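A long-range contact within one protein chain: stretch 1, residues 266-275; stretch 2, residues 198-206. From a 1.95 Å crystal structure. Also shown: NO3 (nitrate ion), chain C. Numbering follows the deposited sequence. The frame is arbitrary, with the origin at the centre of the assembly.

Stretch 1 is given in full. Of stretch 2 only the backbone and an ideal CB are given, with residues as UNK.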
# COMPACT_ATOMS: atom_id res chain seq x y z
N GLY A 266 17.87 32.65 -14.57
CA GLY A 266 18.51 31.36 -14.62
C GLY A 266 17.63 30.25 -14.11
O GLY A 266 16.46 30.45 -13.77
N ILE A 267 18.20 29.05 -14.06
CA ILE A 267 17.45 27.86 -13.72
C ILE A 267 18.38 26.85 -13.05
O ILE A 267 19.55 26.74 -13.43
CB ILE A 267 16.78 27.27 -14.97
CG1 ILE A 267 15.73 26.23 -14.57
CG2 ILE A 267 17.83 26.71 -15.91
CD1 ILE A 267 14.81 25.78 -15.68
N GLN A 268 17.89 26.16 -12.03
CA GLN A 268 18.70 25.18 -11.30
C GLN A 268 19.36 24.19 -12.24
O GLN A 268 18.70 23.63 -13.13
CB GLN A 268 17.83 24.42 -10.30
CG GLN A 268 18.60 23.52 -9.32
CD GLN A 268 17.76 23.20 -8.09
OE1 GLN A 268 16.53 23.20 -8.15
NE2 GLN A 268 18.42 22.94 -6.97
N GLY A 269 20.66 23.97 -12.05
CA GLY A 269 21.42 23.03 -12.84
C GLY A 269 22.71 22.60 -12.17
O GLY A 269 23.06 23.09 -11.10
N PHE A 270 23.44 21.70 -12.82
CA PHE A 270 24.59 21.05 -12.20
C PHE A 270 25.80 20.94 -13.13
O PHE A 270 25.66 20.90 -14.35
CB PHE A 270 24.19 19.64 -11.74
CG PHE A 270 23.90 18.68 -12.87
CD1 PHE A 270 24.91 17.94 -13.44
CD2 PHE A 270 22.61 18.51 -13.35
CE1 PHE A 270 24.65 17.04 -14.47
CE2 PHE A 270 22.33 17.60 -14.38
CZ PHE A 270 23.35 16.88 -14.94
N ILE A 271 26.98 20.89 -12.50
CA ILE A 271 28.26 20.56 -13.16
C ILE A 271 28.94 19.51 -12.29
O ILE A 271 29.13 19.73 -11.09
CB ILE A 271 29.17 21.81 -13.25
CG1 ILE A 271 28.57 22.84 -14.22
CG2 ILE A 271 30.60 21.43 -13.66
CD1 ILE A 271 29.43 24.06 -14.45
N LEU A 272 29.28 18.36 -12.86
CA LEU A 272 30.06 17.37 -12.13
C LEU A 272 31.51 17.85 -12.05
O LEU A 272 32.24 17.80 -13.04
CB LEU A 272 29.99 15.99 -12.78
CG LEU A 272 30.58 14.83 -11.98
CD1 LEU A 272 29.85 14.65 -10.67
CD2 LEU A 272 30.50 13.53 -12.79
N ASP A 273 31.90 18.27 -10.86
CA ASP A 273 33.14 18.99 -10.63
C ASP A 273 34.24 18.00 -10.24
O ASP A 273 34.69 17.97 -9.09
CB ASP A 273 32.90 20.05 -9.55
CG ASP A 273 34.13 20.88 -9.25
OD1 ASP A 273 35.12 20.84 -10.02
OD2 ASP A 273 34.09 21.58 -8.22
N GLU A 274 34.65 17.20 -11.22
CA GLU A 274 35.69 16.20 -11.09
C GLU A 274 36.68 16.33 -12.26
O GLU A 274 36.66 17.29 -13.02
CB GLU A 274 35.05 14.81 -11.09
CG GLU A 274 33.99 14.64 -10.02
CD GLU A 274 34.60 14.64 -8.63
OE1 GLU A 274 35.73 14.12 -8.50
OE2 GLU A 274 33.97 15.15 -7.67
N LYS A 275 37.55 15.34 -12.39
CA LYS A 275 38.42 15.23 -13.55
C LYS A 275 38.30 13.81 -14.08
O LYS A 275 38.78 12.87 -13.45
CB LYS A 275 39.88 15.49 -13.17
CG LYS A 275 40.18 16.93 -12.81
CD LYS A 275 41.69 17.16 -12.76
CE LYS A 275 42.02 18.49 -12.11
NZ LYS A 275 43.27 18.41 -11.31
N UNK A 198 22.09 30.78 -5.83
CA UNK A 198 20.83 30.14 -5.49
C UNK A 198 20.79 28.68 -5.97
O UNK A 198 21.59 28.27 -6.82
CB UNK A 198 19.67 30.93 -6.10
N UNK A 199 19.84 27.92 -5.44
CA UNK A 199 19.52 26.60 -5.96
C UNK A 199 20.70 25.62 -5.93
O UNK A 199 20.86 24.82 -6.86
CB UNK A 199 19.01 26.74 -7.40
N UNK A 200 21.51 25.68 -4.87
CA UNK A 200 22.62 24.75 -4.74
C UNK A 200 22.14 23.33 -4.96
O UNK A 200 21.18 22.89 -4.34
CB UNK A 200 23.28 24.88 -3.37
N UNK A 201 22.85 22.59 -5.82
CA UNK A 201 22.66 21.16 -5.94
C UNK A 201 24.03 20.52 -5.76
O UNK A 201 25.02 20.94 -6.37
CB UNK A 201 22.02 20.78 -7.28
N UNK A 202 24.09 19.50 -4.91
CA UNK A 202 25.37 19.05 -4.35
C UNK A 202 25.51 17.53 -4.35
O UNK A 202 24.51 16.80 -4.45
CB UNK A 202 25.53 19.58 -2.92
N UNK A 203 26.75 17.07 -4.22
CA UNK A 203 27.04 15.66 -4.01
C UNK A 203 28.26 15.61 -3.10
O UNK A 203 28.88 16.65 -2.85
CB UNK A 203 27.28 14.92 -5.33
N UNK A 204 28.57 14.43 -2.58
CA UNK A 204 29.75 14.28 -1.74
C UNK A 204 30.66 13.14 -2.21
O UNK A 204 30.20 12.11 -2.70
CB UNK A 204 29.32 14.04 -0.29
N UNK A 205 31.96 13.35 -2.07
CA UNK A 205 32.96 12.34 -2.41
C UNK A 205 34.26 12.64 -1.67
O UNK A 205 34.61 13.81 -1.51
CB UNK A 205 33.20 12.29 -3.92
N UNK A 206 34.97 11.58 -1.28
CA UNK A 206 36.05 11.63 -0.27
C UNK A 206 36.01 12.83 0.68
O UNK A 206 36.87 13.71 0.61
CB UNK A 206 37.40 11.63 -0.99
N NO3 C . 14.49 26.92 -9.70
O1 NO3 C . 14.91 25.90 -8.83
O2 NO3 C . 13.44 27.77 -9.31
O3 NO3 C . 15.12 27.07 -10.94

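The two stretches run nearly the same way: the CA 267 to 274 and CA 199 to 205 directions differ by 14°. They also diverge, from 5.6 Å between the CA atoms of Q268 and position 199 to 9.9 Å between those of E274 and position 205. The gap to be filled therefore widens toward the far end, and side chains from one stretch or the other must span it.

Position 198 has nothing of stretch 1 within 5.5 Å of its ideal CB, so stretch 1 sets no preference. It is E198, which makes no contact here.

Position 199 sits at phi/psi 59/38, a left-handed corner that would favour glycine or asparagine on backbone grounds alone. Its CA-to-CB bond points toward stretch 1, however, and the ideal CB lies 3.8 Å from Q268 CG. A flat side chain could lie along the I267-Q268 backbone, and a small one would also fit. The residue is Y199, chi1 m. A nitrate, probably from the crystallisation liquor, has its N over one face of the ring; its O3 is 3.2 Å from Y199 CE2 and accepts a 3.1 Å hydrogen bond from Q268 N. The carbonyl matters too: Q268 NE2 gives a weak hydrogen bond to Y199 O (3.1 Å, 128°). Water 1 lies 2.7 Å from Y199 O and 3.0 Å from G269 O, in hydrogen-bonding position between the two backbones, but cannot serve every acceptor in reach at once.

Position 200 points away, with no constraint from stretch 1; it is S200.

Position 201 points toward stretch 1, its ideal CB 4.2 Å from Q268 NE2, 4.6 Å from G269 O and 5.1 Å from F270 CB. With so little depth, a small or beta-branched residue such as alanine, serine, threonine or valine would suit. It is T201, chi1 t, whose CG2 packs 3.2 Å from G269 O and 3.9 Å from F270 CB.

Position 202 is out of reach of stretch 1. It is C202, covalently bonded to a group elsewhere in the structure.

Position 203 points toward stretch 1, but nothing there lies within 5.5 Å of the ideal CB, and the CA atoms of 203 and L272 are 8.8 Å apart. A long side chain can bridge this gap: methionine or phenylalanine could meet the leucine, while a polar tip could also use D273 N or the E274 carboxylate. It is Y203, chi1 p. L272 CD1 lies over one ring face, 4.1 Å from the centroid and 28° off the normal, a CH-pi contact. At the ring edge, Y203 OH donates to E274 OE2 at 2.8 Å and accepts a weak hydrogen bond from D273 N (3.0 Å, 128°).

Position 204 points away; it is T204.

Position 205 points toward stretch 1, with its ideal CB 4.8 Å from E274 OE2. A basic or hydroxyl side chain might answer the charge, but an aliphatic one could pack beside it. It is I205, chi1 t, whose CG2 rests 3.7 Å from E274 OE2.

Position 206 points sideways; it is N206, poorly ordered.

Stretch 2 (198-206) EYSTCYTIN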
# COMPACT_ATOMS: atom_id res chain seq x y z
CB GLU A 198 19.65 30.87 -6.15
CG GLU A 198 19.59 32.38 -5.87
CD GLU A 198 19.22 32.72 -4.44
OE1 GLU A 198 18.50 31.94 -3.78
OE2 GLU A 198 19.66 33.79 -3.97
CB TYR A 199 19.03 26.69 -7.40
CG TYR A 199 17.98 27.73 -7.69
CD1 TYR A 199 17.10 28.18 -6.71
CD2 TYR A 199 17.86 28.27 -8.97
CE1 TYR A 199 16.12 29.12 -7.00
CE2 TYR A 199 16.89 29.22 -9.27
CZ TYR A 199 16.03 29.64 -8.28
OH TYR A 199 15.08 30.58 -8.59
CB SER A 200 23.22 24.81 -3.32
OG SER A 200 23.82 26.06 -3.09
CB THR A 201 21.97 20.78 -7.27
OG1 THR A 201 21.86 19.35 -7.39
CG2 THR A 201 22.76 21.31 -8.50
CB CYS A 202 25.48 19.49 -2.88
SG CYS A 202 25.19 21.25 -2.49
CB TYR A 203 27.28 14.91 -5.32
CG TYR A 203 28.47 15.41 -6.09
CD1 TYR A 203 28.33 16.46 -6.99
CD2 TYR A 203 29.73 14.84 -5.91
CE1 TYR A 203 29.42 16.93 -7.71
CE2 TYR A 203 30.82 15.31 -6.63
CZ TYR A 203 30.66 16.35 -7.52
OH TYR A 203 31.74 16.82 -8.22
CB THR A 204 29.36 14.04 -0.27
OG1 THR A 204 30.56 13.96 0.51
CG2 THR A 204 28.57 12.76 -0.13
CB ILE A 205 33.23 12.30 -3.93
CG1 ILE A 205 33.97 11.01 -4.31
CG2 ILE A 205 34.03 13.52 -4.37
CD1 ILE A 205 33.20 9.73 -4.01
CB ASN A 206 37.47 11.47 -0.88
CG ASN A 206 37.52 11.72 -2.37
OD1 ASN A 206 37.24 12.82 -2.85
ND2 ASN A 206 37.94 10.69 -3.13
O HOH W 1 21.97 25.23 -9.29
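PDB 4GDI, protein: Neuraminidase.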